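Local coordinates for Thiol:disulfide interchange protein (Klebsiella pneumoniae, PDB 6DXN), which probably acts as a periplasmic thiol-disulfide oxidoreductase of the DsbA type, exchanging disulfides with substrate proteins through a thioredoxin-like domain, at residues 4-8 / 9-13. Numbering follows the deposited sequence.
Sequences KDYQA and GKNFT
Asn11 folds back on the chain that precedes it and holds Gln7 by two bonds, one from its side chain and one from its backbone. Asn11 OD1 accepts the N-H of Gln7 N at 3.0 Å, in the carbonyl plane and on a lone pair, while Asn11 N donates to Gln7 O at 2.9 Å, nearly straight (167° at the hydrogen). Lys10 N adds a weak, bent bond to the same carbonyl oxygen. With CG anti to its carbonyl carbon (chi1 -64°), Asn11 turns its amide back toward Tyr6, where it stands at the ring's edge, the two planes almost perpendicular at 87°; Asn11 OD1 lies 3.7 Å from Tyr6 CD1. Because the backbone N-H of Gln7 can only donate, it requires the oxygen on that side, which fixes the amide's orientation, and ND2 goes to Ser167 OG.

The Phe12 ring packs against the backbone of residues 6-8. Ala8 CA sits over one face, 3.7 Å from the centroid of the Phe12 ring in a CH-pi contact, and Ala8 CB reaches Phe12 CE2 at 3.5 Å, whereas Tyr6 O lies at the ring edge. At the reversal, Gly9 takes a positive phi, and Gly9 N donates to Phe12 O at 2.7 Å.

This compact side, built from Tyr6, Asn11 and Phe12, faces the fold: Tyr6 meets Phe186 edge-to-face and bonds Asp179 through its hydroxyl, both on helix 173-188, and Phe12 touches Leu187 of that helix. The looser, solvent side is formed by Gln7 and Lys10, whose side-chain ends lead away from the turn; Gln7 NE2 instead binds Asp5 O. The turn is therefore fixed chiefly by bonds to backbone groups, with one buried amide tying the N-terminal segment to the start of edge strand 12-14 of the thioredoxin-like sheet.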
ATOM      1  N   LYS A   4     -24.491   0.420  -5.660  1.00 25.84           N
ATOM      2  CA  LYS A   4     -24.534  -1.028  -5.482  1.00 25.47           C
ATOM      3  C   LYS A   4     -24.550  -1.389  -3.993  1.00 23.04           C
ATOM      4  O   LYS A   4     -23.934  -0.714  -3.169  1.00 26.96           O
ATOM      5  CB  LYS A   4     -23.328  -1.672  -6.169  1.00 24.96           C
ATOM      6  CG  LYS A   4     -23.178  -1.322  -7.640  1.00 25.01           C
ATOM      7  CD  LYS A   4     -21.962  -1.936  -8.276  1.00 24.97           C
ATOM      8  CE  LYS A   4     -21.832  -1.589  -9.742  1.00 24.42           C
ATOM      9  NZ  LYS A   4     -20.668  -2.269 -10.357  1.00 23.53           N
ATOM     10  N   ASP A   5     -25.246  -2.488  -3.688  1.00 22.07           N
ATOM     11  CA  ASP A   5     -25.386  -3.023  -2.341  1.00 21.36           C
ATOM     12  C   ASP A   5     -24.379  -4.166  -2.147  1.00 21.34           C
ATOM     13  O   ASP A   5     -24.766  -5.345  -2.119  1.00 22.38           O
ATOM     14  CB  ASP A   5     -26.822  -3.498  -2.105  1.00 21.03           C
ATOM     15  CG  ASP A   5     -27.104  -3.942  -0.679  1.00 21.44           C
ATOM     16  OD1 ASP A   5     -26.356  -3.523   0.233  1.00 20.86           O
ATOM     17  OD2 ASP A   5     -28.065  -4.710  -0.494  1.00 23.76           O
ATOM     18  N   TYR A   6     -23.093  -3.804  -2.022  1.00 19.72           N
ATOM     19  CA  TYR A   6     -21.999  -4.782  -1.834  1.00 17.67           C
ATOM     20  C   TYR A   6     -22.338  -5.737  -0.683  1.00 18.45           C
ATOM     21  O   TYR A   6     -22.702  -5.309   0.424  1.00 17.14           O
ATOM     22  CB  TYR A   6     -20.664  -4.060  -1.645  1.00 16.36           C
ATOM     23  CG  TYR A   6     -20.311  -3.163  -2.803  1.00 15.99           C
ATOM     24  CD1 TYR A   6     -19.860  -3.693  -3.999  1.00 15.59           C
ATOM     25  CD2 TYR A   6     -20.442  -1.786  -2.711  1.00 15.23           C
ATOM     26  CE1 TYR A   6     -19.536  -2.880  -5.072  1.00 16.07           C
ATOM     27  CE2 TYR A   6     -20.128  -0.958  -3.776  1.00 15.45           C
ATOM     28  CZ  TYR A   6     -19.677  -1.508  -4.961  1.00 15.76           C
ATOM     29  OH  TYR A   6     -19.364  -0.706  -6.012  1.00 16.63           O
ATOM     30  N   GLN A   7     -22.176  -7.036  -0.965  1.00 18.15           N
ATOM     31  CA  GLN A   7     -22.565  -8.108  -0.066  1.00 19.86           C
ATOM     32  C   GLN A   7     -21.362  -8.729   0.650  1.00 19.87           C
ATOM     33  O   GLN A   7     -20.320  -8.982   0.035  1.00 16.99           O
ATOM     34  CB  GLN A   7     -23.283  -9.179  -0.891  1.00 22.22           C
ATOM     35  CG  GLN A   7     -24.576  -8.686  -1.529  1.00 21.75           C
ATOM     36  CD  GLN A   7     -25.672  -8.518  -0.507  1.00 23.51           C
ATOM     37  OE1 GLN A   7     -26.006  -9.452   0.222  1.00 22.78           O
ATOM     38  NE2 GLN A   7     -26.262  -7.332  -0.471  1.00 22.57           N
ATOM     39  N   ALA A   8     -21.527  -8.952   1.963  1.00 20.41           N
ATOM     40  CA  ALA A   8     -20.524  -9.640   2.758  1.00 21.62           C
ATOM     41  C   ALA A   8     -20.423 -11.075   2.228  1.00 23.82           C
ATOM     42  O   ALA A   8     -21.443 -11.694   1.920  1.00 25.71           O
ATOM     43  CB  ALA A   8     -20.897  -9.626   4.217  1.00 22.68           C
ATOM     44  N   GLY A   9     -19.193 -11.581   2.128  1.00 23.29           N
ATOM     45  CA  GLY A   9     -18.919 -12.916   1.615  1.00 27.36           C
ATOM     46  C   GLY A   9     -18.487 -12.863   0.160  1.00 27.66           C
ATOM     47  O   GLY A   9     -17.491 -13.481  -0.221  1.00 33.20           O
ATOM     48  N   LYS A  10     -19.243 -12.100  -0.639  1.00 27.53           N
ATOM     49  CA  LYS A  10     -18.989 -11.936  -2.073  1.00 27.74           C
ATOM     50  C   LYS A  10     -17.913 -10.871  -2.327  1.00 26.46           C
ATOM     51  O   LYS A  10     -16.902 -11.153  -2.969  1.00 28.56           O
ATOM     52  CB  LYS A  10     -20.278 -11.516  -2.787  1.00 28.50           C
ATOM     53  CG  LYS A  10     -20.166 -11.252  -4.288  1.00 28.38           C
ATOM     54  CD  LYS A  10     -21.419 -10.605  -4.845  1.00 28.40           C
ATOM     55  CE  LYS A  10     -21.362 -10.289  -6.325  1.00 25.79           C
ATOM     56  NZ  LYS A  10     -21.331 -11.515  -7.157  1.00 26.29           N
ATOM     57  N   ASN A  11     -18.152  -9.661  -1.801  1.00 23.49           N
ATOM     58  CA  ASN A  11     -17.328  -8.475  -2.040  1.00 21.03           C
ATOM     59  C   ASN A  11     -16.308  -8.225  -0.921  1.00 20.24           C
ATOM     60  O   ASN A  11     -15.328  -7.511  -1.136  1.00 17.84           O
ATOM     61  CB  ASN A  11     -18.218  -7.242  -2.226  1.00 20.92           C
ATOM     62  CG  ASN A  11     -19.107  -7.334  -3.447  1.00 21.71           C
ATOM     63  OD1 ASN A  11     -20.336  -7.301  -3.332  1.00 19.12           O
ATOM     64  ND2 ASN A  11     -18.501  -7.500  -4.615  1.00 17.59           N
ATOM     65  N   PHE A  12     -16.533  -8.804   0.260  1.00 20.49           N
ATOM     66  CA  PHE A  12     -15.630  -8.557   1.372  1.00 20.77           C
ATOM     67  C   PHE A  12     -15.918  -9.543   2.507  1.00 22.73           C
ATOM     68  O   PHE A  12     -17.027 -10.075   2.611  1.00 23.59           O
ATOM     69  CB  PHE A  12     -15.790  -7.116   1.869  1.00 19.58           C
ATOM     70  CG  PHE A  12     -17.191  -6.786   2.325  1.00 19.10           C
ATOM     71  CD1 PHE A  12     -18.128  -6.287   1.435  1.00 18.61           C
ATOM     72  CD2 PHE A  12     -17.582  -7.015   3.635  1.00 19.51           C
ATOM     73  CE1 PHE A  12     -19.423  -6.010   1.846  1.00 18.63           C
ATOM     74  CE2 PHE A  12     -18.879  -6.741   4.045  1.00 18.57           C
ATOM     75  CZ  PHE A  12     -19.792  -6.235   3.149  1.00 18.66           C
ATOM     76  N   THR A  13     -14.906  -9.757   3.355  1.00 24.04           N
ATOM     77  CA  THR A  13     -15.006 -10.627   4.522  1.00 26.78           C
ATOM     78  C   THR A  13     -14.796  -9.789   5.792  1.00 31.98           C
ATOM     79  O   THR A  13     -13.986  -8.854   5.812  1.00 32.78           O
ATOM     80  CB  THR A  13     -14.024 -11.802   4.424  1.00 26.26           C
ATOM     81  OG1 THR A  13     -12.712 -11.271   4.236  1.00 26.94           O
ATOM     82  CG2 THR A  13     -14.349 -12.747   3.287  1.00 26.22           C
TER